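Local atomic coordinates of putative fumarylpyruvate hydrolase (Burkholderia cenocepacia, PDB entry 4MAQ), a protein that belongs to the fumarylacetoacetate hydrolase family, is probably an enzyme, and has a largely beta fold in a two-subunit assembly. Residues 62-67 against 117-122; 221-226 against 231-236. All blocks are in the same frame, centred on the assembly; numbering follows the deposited sequence.

The two contacts follow one another along the chain, 62-67 against 117-122 closing before 221-226 against 231-236 begins, and their centres lie about 16 Å apart. Contact 1 sits deep in the subunit, about 6 Å from the centre of the chain, within the large mixed sheet. Contact 2 is a beta hairpin of a second mixed sheet, about 14 Å from that centre. Strand 111-122 ties them together: Asp119 faces contact 1, whereas Val118, the residue just before it, packs CG2 against Phe232 CZ at 3.6 Å. The strand thus carries a buried charge cluster on one side and the apolar seam between the two sheets on the other, all within the family region.

Contact 1 (62-67 against 117-122); sequences FTKPAD and GVDLTR. With EDO (1,2-ethanediol), chain C.
Asp119 and Lys64 carry this contact. With CG anti to the backbone N (chi1 171°), Asp119 reaches from strand 117-122 toward 62-64, whose axis runs nearly at right angles to it, and its two oxygens take different partners. OD1 accepts a hydrogen bond of 2.7 Å from Lys64 NZ, part of a salt bridge; the ammonium comes from the anti side, 28° out of the carboxylate plane. The lysine is an extended chain that bends only at its last torsion (chi4 -80°), and NZ is hydrogen-bonded to the backbone carbonyls of Lys140 and Ser145. OD2 meets the edge of the Phe62 ring, 3.2 Å from CZ, where the positive rim probably suits the anionic oxygen; it also forms a salt bridge with Lys140 NZ. Leu120 turns its side chain away but brings its O to 3.2 Å from Lys64 NZ. Thr121 OG1 is hydrogen-bonded to Lys140 NZ, and Arg122 takes the N-cap position of helix 123-132. At the subunit interface, 1,2-ethanediol O1 donates to Thr63 OG1 at 3.0 Å, and the ligand also bonds Thr63 of the second subunit. Strand 36-39 pairs with the Phe62 and Lys64 backbone, and strand 85-95 flanks Asp119 through Glu88 and Glu90.

Contact 2 (221-226 against 231-236); sequences RVTGGV and TFEFVV
Val222 rests on one face of the Phe234 ring and against the edge of the Phe232 ring. Its CB lies 4.0 Å from the Phe234 centroid, offset toward the rim, while CG1 meets Phe232 in the ring plane, 3.8 Å from CE1. CG2 reaches the other way, touching Phe234 CE1 and, at 3.9 Å, Val236 CG2. Beside this bump the backbone is almost fully extended at Gly224 and has no side chain there, a hollow that the Phe232 ring occupies: Gly224 N sits 3.5 Å above the ring plane over its centre, and Gly224 CA makes a CH-pi contact. A chi1 of 67° swings the Phe232 ring back over the neighbouring strand. In the sheet itself, the antiparallel backbones are joined by two hydrogen-bonded pairs, Val222-Phe234 and Gly224-Phe232. On the other face, Glu233 lies alongside Thr223, and Arg221 NH1 gives a 2.8 Å salt-bridge hydrogen bond to the anti lone pair of Glu233 OE2, with the two planar groups 75° apart. Val235 CG2 covers a guanidinium face. The hairpin lies between strands 164-169 and 75-76, with Phe232 packed on Val116 and Val118 of strand 111-122, and Val222 and Val236 on Leu216 of strand 214-216.

Contact 1 (62-67 against 117-122)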
ATOM      1  N   PHE B  62       1.779  -7.637   6.355  1.00  9.43           N
ATOM      2  CA  PHE B  62       1.699  -7.100   5.015  1.00  8.92           C
ATOM      3  C   PHE B  62       0.636  -6.007   5.044  1.00  8.68           C
ATOM      4  O   PHE B  62       0.089  -5.716   6.100  1.00 10.60           O
ATOM      5  CB  PHE B  62       1.417  -8.214   3.995  1.00  9.97           C
ATOM      6  CG  PHE B  62       0.165  -8.994   4.275  1.00 10.69           C
ATOM      7  CD1 PHE B  62       0.203 -10.094   5.134  1.00 12.21           C
ATOM      8  CD2 PHE B  62      -1.052  -8.628   3.683  1.00 11.86           C
ATOM      9  CE1 PHE B  62      -0.964 -10.801   5.402  1.00 13.91           C
ATOM     10  CE2 PHE B  62      -2.198  -9.335   3.946  1.00 13.60           C
ATOM     11  CZ  PHE B  62      -2.156 -10.421   4.786  1.00 13.34           C
ATOM     12  N   THR B  63       0.391  -5.361   3.911  1.00  8.87           N
ATOM     13  CA  THR B  63      -0.584  -4.271   3.841  1.00  8.35           C
ATOM     14  C   THR B  63      -1.501  -4.480   2.642  1.00  8.87           C
ATOM     15  O   THR B  63      -1.250  -5.329   1.814  1.00 10.07           O
ATOM     16  CB  THR B  63       0.131  -2.902   3.756  1.00  9.80           C
ATOM     17  OG1 THR B  63       0.931  -2.879   2.572  1.00 11.79           O
ATOM     18  CG2 THR B  63       1.056  -2.664   4.962  1.00 11.97           C
ATOM     19  N   LYS B  64      -2.575  -3.696   2.593  1.00  7.91           N
ATOM     20  CA  LYS B  64      -3.404  -3.566   1.414  1.00  7.69           C
ATOM     21  C   LYS B  64      -3.565  -2.068   1.156  1.00  8.07           C
ATOM     22  O   LYS B  64      -3.506  -1.275   2.100  1.00  8.72           O
ATOM     23  CB  LYS B  64      -4.792  -4.181   1.627  1.00  8.13           C
ATOM     24  CG  LYS B  64      -4.766  -5.697   1.840  1.00  9.09           C
ATOM     25  CD  LYS B  64      -6.188  -6.230   2.089  1.00  9.21           C
ATOM     26  CE  LYS B  64      -6.179  -7.716   2.477  1.00  8.93           C
ATOM     27  NZ  LYS B  64      -6.046  -8.633   1.309  1.00  9.35           N
ATOM     28  N   PRO B  65      -3.816  -1.668  -0.106  1.00  7.52           N
ATOM     29  CA  PRO B  65      -4.065  -0.253  -0.341  1.00  8.71           C
ATOM     30  C   PRO B  65      -5.411   0.151   0.264  1.00  8.25           C
ATOM     31  O   PRO B  65      -6.331  -0.666   0.373  1.00  8.13           O
ATOM     32  CB  PRO B  65      -4.062  -0.136  -1.871  1.00  9.30           C
ATOM     33  CG  PRO B  65      -4.448  -1.510  -2.352  1.00 10.41           C
ATOM     34  CD  PRO B  65      -3.849  -2.463  -1.348  1.00  8.27           C
ATOM     35  N   ALA B  66      -5.518   1.410   0.663  1.00  8.35           N
ATOM     36  CA  ALA B  66      -6.727   1.919   1.301  1.00  7.83           C
ATOM     37  C   ALA B  66      -7.969   1.642   0.454  1.00  7.64           C
ATOM     38  O   ALA B  66      -9.016   1.288   0.987  1.00  8.85           O
ATOM     39  CB  ALA B  66      -6.590   3.405   1.581  1.00  9.04           C
ATOM     40  N   ASP B  67      -7.841   1.762  -0.874  1.00  8.39           N
ATOM     41  CA  ASP B  67      -9.001   1.590  -1.732  1.00  8.08           C
ATOM     42  C   ASP B  67      -9.289   0.138  -2.106  1.00  9.17           C
ATOM     43  O   ASP B  67     -10.215  -0.108  -2.871  1.00 10.41           O
ATOM     44  CB  ASP B  67      -8.944   2.501  -2.956  1.00 10.23           C
ATOM     45  CG  ASP B  67      -7.893   2.070  -3.946  1.00 11.15           C
ATOM     46  OD1 ASP B  67      -6.740   1.821  -3.536  1.00 13.99           O
ATOM     47  OD2 ASP B  67      -8.220   1.989  -5.144  1.00 15.25           O
ATOM     48  N   GLY B 117     -13.778  -8.354   8.614  1.00  8.40           N
ATOM     49  CA  GLY B 117     -13.244  -8.295   7.265  1.00  9.33           C
ATOM     50  C   GLY B 117     -12.887  -9.659   6.736  1.00  7.91           C
ATOM     51  O   GLY B 117     -12.809 -10.645   7.498  1.00  8.63           O
ATOM     52  N   VAL B 118     -12.659  -9.719   5.431  1.00  7.38           N
ATOM     53  CA  VAL B 118     -12.086 -10.923   4.821  1.00  7.34           C
ATOM     54  C   VAL B 118     -10.812 -10.489   4.106  1.00  6.83           C
ATOM     55  O   VAL B 118     -10.835  -9.631   3.223  1.00  8.98           O
ATOM     56  CB  VAL B 118     -13.060 -11.594   3.827  1.00  7.79           C
ATOM     57  CG1 VAL B 118     -12.461 -12.908   3.331  1.00 10.95           C
ATOM     58  CG2 VAL B 118     -14.421 -11.826   4.481  1.00  9.04           C
ATOM     59  N   ASP B 119      -9.683 -11.060   4.520  1.00  8.11           N
ATOM     60  CA  ASP B 119      -8.439 -10.913   3.777  1.00  8.23           C
ATOM     61  C   ASP B 119      -8.548 -11.883   2.601  1.00  8.52           C
ATOM     62  O   ASP B 119      -8.551 -13.103   2.788  1.00 11.38           O
ATOM     63  CB  ASP B 119      -7.271 -11.240   4.714  1.00 10.47           C
ATOM     64  CG  ASP B 119      -5.922 -11.336   4.000  1.00 11.80           C
ATOM     65  OD1 ASP B 119      -5.797 -10.860   2.862  1.00 12.90           O
ATOM     66  OD2 ASP B 119      -4.979 -11.904   4.598  1.00 14.32           O
ATOM     67  N   LEU B 120      -8.718 -11.348   1.406  1.00  8.72           N
ATOM     68  CA  LEU B 120      -8.708 -12.176   0.196  1.00  8.68           C
ATOM     69  C   LEU B 120      -7.314 -12.253  -0.401  1.00  8.39           C
ATOM     70  O   LEU B 120      -6.606 -11.254  -0.427  1.00  9.18           O
ATOM     71  CB  LEU B 120      -9.709 -11.632  -0.838  1.00  8.76           C
ATOM     72  CG  LEU B 120     -11.181 -11.666  -0.403  1.00  7.99           C
ATOM     73  CD1 LEU B 120     -12.054 -10.963  -1.428  1.00  9.44           C
ATOM     74  CD2 LEU B 120     -11.646 -13.107  -0.231  1.00  9.36           C
ATOM     75  N   THR B 121      -6.971 -13.430  -0.920  1.00  8.59           N
ATOM     76  CA  THR B 121      -5.633 -13.685  -1.442  1.00  9.25           C
ATOM     77  C   THR B 121      -5.675 -14.367  -2.791  1.00  8.87           C
ATOM     78  O   THR B 121      -6.418 -15.330  -2.972  1.00  8.96           O
ATOM     79  CB  THR B 121      -4.851 -14.637  -0.514  1.00 10.38           C
ATOM     80  OG1 THR B 121      -4.925 -14.146   0.815  1.00 11.69           O
ATOM     81  CG2 THR B 121      -3.363 -14.753  -0.916  1.00 11.55           C
ATOM     82  N   ARG B 122      -4.848 -13.903  -3.722  1.00  8.76           N
ATOM     83  CA  ARG B 122      -4.606 -14.668  -4.962  1.00  8.99           C
ATOM     84  C   ARG B 122      -3.512 -15.665  -4.579  1.00  9.42           C
ATOM     85  O   ARG B 122      -2.321 -15.348  -4.625  1.00 10.25           O
ATOM     86  CB  ARG B 122      -4.230 -13.732  -6.107  1.00  8.63           C
ATOM     87  CG  ARG B 122      -5.408 -12.836  -6.503  1.00  9.18           C
ATOM     88  CD  ARG B 122      -5.153 -12.066  -7.797  1.00  9.83           C
ATOM     89  NE  ARG B 122      -4.202 -10.962  -7.661  1.00  8.13           N
ATOM     90  CZ  ARG B 122      -4.022 -10.000  -8.564  1.00  7.85           C
ATOM     91  NH1 ARG B 122      -4.801  -9.915  -9.647  1.00  8.67           N
ATOM     92  NH2 ARG B 122      -3.097  -9.068  -8.339  1.00  9.07           N
TER
HETATM   93  C1  EDO C 301      -0.424  -0.805   0.432  1.00 23.57           C
HETATM   94  O1  EDO C 301      -0.563  -2.193   0.116  1.00 19.72           O
HETATM   95  C2  EDO C 301       0.523  -0.059  -0.489  1.00 20.92           C
HETATM   96  O2  EDO C 301       1.887  -0.472  -0.314  1.00 16.63           O

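Contact 2 (221-226 against 231-236)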
ATOM      1  N   ARG B 221     -21.537 -17.729  -2.168  1.00  9.56           N
ATOM      2  CA  ARG B 221     -22.154 -16.853  -1.159  1.00  9.00           C
ATOM      3  C   ARG B 221     -21.336 -16.959   0.144  1.00  9.01           C
ATOM      4  O   ARG B 221     -21.288 -18.025   0.771  1.00 10.47           O
ATOM      5  CB  ARG B 221     -23.627 -17.228  -0.901  1.00 10.04           C
ATOM      6  CG  ARG B 221     -24.315 -16.348   0.160  1.00 10.79           C
ATOM      7  CD  ARG B 221     -25.802 -16.707   0.364  1.00 11.36           C
ATOM      8  NE  ARG B 221     -26.443 -16.669  -0.959  1.00 11.62           N
ATOM      9  CZ  ARG B 221     -26.849 -15.562  -1.592  1.00 11.40           C
ATOM     10  NH1 ARG B 221     -26.891 -14.385  -0.967  1.00 10.53           N
ATOM     11  NH2 ARG B 221     -27.223 -15.643  -2.867  1.00 11.52           N
ATOM     12  N   VAL B 222     -20.677 -15.862   0.523  1.00  7.91           N
ATOM     13  CA  VAL B 222     -19.810 -15.855   1.700  1.00  9.54           C
ATOM     14  C   VAL B 222     -20.538 -15.146   2.823  1.00  8.98           C
ATOM     15  O   VAL B 222     -21.030 -14.025   2.649  1.00  9.43           O
ATOM     16  CB  VAL B 222     -18.485 -15.134   1.385  1.00  8.63           C
ATOM     17  CG1 VAL B 222     -17.491 -15.314   2.541  1.00 10.03           C
ATOM     18  CG2 VAL B 222     -17.913 -15.647   0.063  1.00  9.91           C
ATOM     19  N   THR B 223     -20.641 -15.821   3.959  1.00  8.66           N
ATOM     20  CA  THR B 223     -21.173 -15.220   5.175  1.00  8.57           C
ATOM     21  C   THR B 223     -20.135 -15.340   6.271  1.00  7.84           C
ATOM     22  O   THR B 223     -19.198 -16.145   6.176  1.00  8.23           O
ATOM     23  CB  THR B 223     -22.476 -15.919   5.620  1.00  9.64           C
ATOM     24  OG1 THR B 223     -22.257 -17.337   5.660  1.00  9.44           O
ATOM     25  CG2 THR B 223     -23.625 -15.595   4.661  1.00  9.77           C
ATOM     26  N   GLY B 224     -20.283 -14.525   7.304  1.00  8.23           N
ATOM     27  CA  GLY B 224     -19.372 -14.624   8.439  1.00  9.50           C
ATOM     28  C   GLY B 224     -19.647 -13.547   9.440  1.00  8.15           C
ATOM     29  O   GLY B 224     -20.600 -12.752   9.292  1.00  9.20           O
ATOM     30  N   GLY B 225     -18.811 -13.512  10.472  1.00  8.21           N
ATOM     31  CA  GLY B 225     -19.042 -12.562  11.532  1.00  9.87           C
ATOM     32  C   GLY B 225     -18.121 -12.706  12.702  1.00  7.80           C
ATOM     33  O   GLY B 225     -17.330 -13.659  12.782  1.00  9.02           O
ATOM     34  N   VAL B 226     -18.210 -11.724  13.594  1.00  8.66           N
ATOM     35  CA  VAL B 226     -17.599 -11.829  14.916  1.00  8.99           C
ATOM     36  C   VAL B 226     -18.719 -11.467  15.866  1.00  9.30           C
ATOM     37  O   VAL B 226     -19.355 -10.413  15.694  1.00  8.87           O
ATOM     38  CB  VAL B 226     -16.399 -10.879  15.101  1.00  8.61           C
ATOM     39  CG1 VAL B 226     -15.933 -10.927  16.566  1.00 10.48           C
ATOM     40  CG2 VAL B 226     -15.278 -11.266  14.144  1.00 10.06           C
ATOM     41  N   THR B 231     -22.118  -9.144  11.277  1.00  9.61           N
ATOM     42  CA  THR B 231     -22.139 -10.273  10.359  1.00  9.46           C
ATOM     43  C   THR B 231     -22.191  -9.704   8.957  1.00  9.99           C
ATOM     44  O   THR B 231     -22.459  -8.512   8.773  1.00 11.50           O
ATOM     45  CB  THR B 231     -23.337 -11.219  10.603  1.00 10.68           C
ATOM     46  OG1 THR B 231     -24.557 -10.489  10.413  1.00 14.65           O
ATOM     47  CG2 THR B 231     -23.279 -11.798  12.015  1.00 13.08           C
ATOM     48  N   PHE B 232     -21.946 -10.547   7.969  1.00  9.39           N
ATOM     49  CA  PHE B 232     -21.989 -10.112   6.586  1.00  9.03           C
ATOM     50  C   PHE B 232     -22.464 -11.241   5.684  1.00  9.25           C
ATOM     51  O   PHE B 232     -22.435 -12.448   6.058  1.00  9.08           O
ATOM     52  CB  PHE B 232     -20.626  -9.598   6.086  1.00 10.32           C
ATOM     53  CG  PHE B 232     -19.579 -10.658   6.004  1.00  9.04           C
ATOM     54  CD1 PHE B 232     -19.471 -11.483   4.893  1.00  9.47           C
ATOM     55  CD2 PHE B 232     -18.663 -10.831   7.052  1.00  9.59           C
ATOM     56  CE1 PHE B 232     -18.492 -12.478   4.825  1.00  9.56           C
ATOM     57  CE2 PHE B 232     -17.684 -11.827   6.990  1.00  9.62           C
ATOM     58  CZ  PHE B 232     -17.609 -12.658   5.874  1.00 10.27           C
ATOM     59  N   GLU B 233     -22.872 -10.826   4.485  1.00  8.43           N
ATOM     60  CA  GLU B 233     -23.254 -11.748   3.410  1.00  8.22           C
ATOM     61  C   GLU B 233     -22.937 -11.062   2.083  1.00  7.76           C
ATOM     62  O   GLU B 233     -23.370  -9.946   1.859  1.00  9.83           O
ATOM     63  CB  GLU B 233     -24.742 -12.085   3.519  1.00  9.50           C
ATOM     64  CG  GLU B 233     -25.293 -12.974   2.385  1.00 10.35           C
ATOM     65  CD  GLU B 233     -26.618 -13.640   2.728  1.00 10.59           C
ATOM     66  OE1 GLU B 233     -26.970 -13.757   3.942  1.00 13.59           O
ATOM     67  OE2 GLU B 233     -27.327 -14.063   1.789  1.00 11.36           O
ATOM     68  N   PHE B 234     -22.149 -11.711   1.231  1.00  7.74           N
ATOM     69  CA  PHE B 234     -21.877 -11.175  -0.119  1.00  7.76           C
ATOM     70  C   PHE B 234     -21.689 -12.313  -1.093  1.00  8.14           C
ATOM     71  O   PHE B 234     -21.531 -13.476  -0.688  1.00  8.79           O
ATOM     72  CB  PHE B 234     -20.675 -10.191  -0.130  1.00  8.15           C
ATOM     73  CG  PHE B 234     -19.317 -10.800   0.189  1.00  8.34           C
ATOM     74  CD1 PHE B 234     -18.592 -11.498  -0.772  1.00  8.36           C
ATOM     75  CD2 PHE B 234     -18.717 -10.594   1.437  1.00  9.26           C
ATOM     76  CE1 PHE B 234     -17.319 -12.000  -0.487  1.00  9.06           C
ATOM     77  CE2 PHE B 234     -17.442 -11.084   1.721  1.00  9.08           C
ATOM     78  CZ  PHE B 234     -16.744 -11.806   0.765  1.00  8.63           C
ATOM     79  N   VAL B 235     -21.752 -11.989  -2.380  1.00  8.45           N
ATOM     80  CA  VAL B 235     -21.591 -12.972  -3.432  1.00  8.33           C
ATOM     81  C   VAL B 235     -20.309 -12.653  -4.209  1.00  8.94           C
ATOM     82  O   VAL B 235     -20.061 -11.498  -4.568  1.00  9.86           O
ATOM     83  CB  VAL B 235     -22.835 -12.985  -4.374  1.00  9.93           C
ATOM     84  CG1 VAL B 235     -22.635 -13.915  -5.556  1.00 11.96           C
ATOM     85  CG2 VAL B 235     -24.077 -13.400  -3.591  1.00 11.58           C
ATOM     86  N   VAL B 236     -19.492 -13.669  -4.457  1.00  9.56           N
ATOM     87  CA  VAL B 236     -18.284 -13.508  -5.275  1.00  9.38           C
ATOM     88  C   VAL B 236     -18.686 -13.356  -6.742  1.00  9.56           C
ATOM     89  O   VAL B 236     -19.535 -14.125  -7.247  1.00 10.48           O
ATOM     90  CB  VAL B 236     -17.363 -14.717  -5.098  1.00  9.97           C
ATOM     91  CG1 VAL B 236     -16.118 -14.585  -5.959  1.00 10.97           C
ATOM     92  CG2 VAL B 236     -16.956 -14.835  -3.633  1.00 12.02           C
TER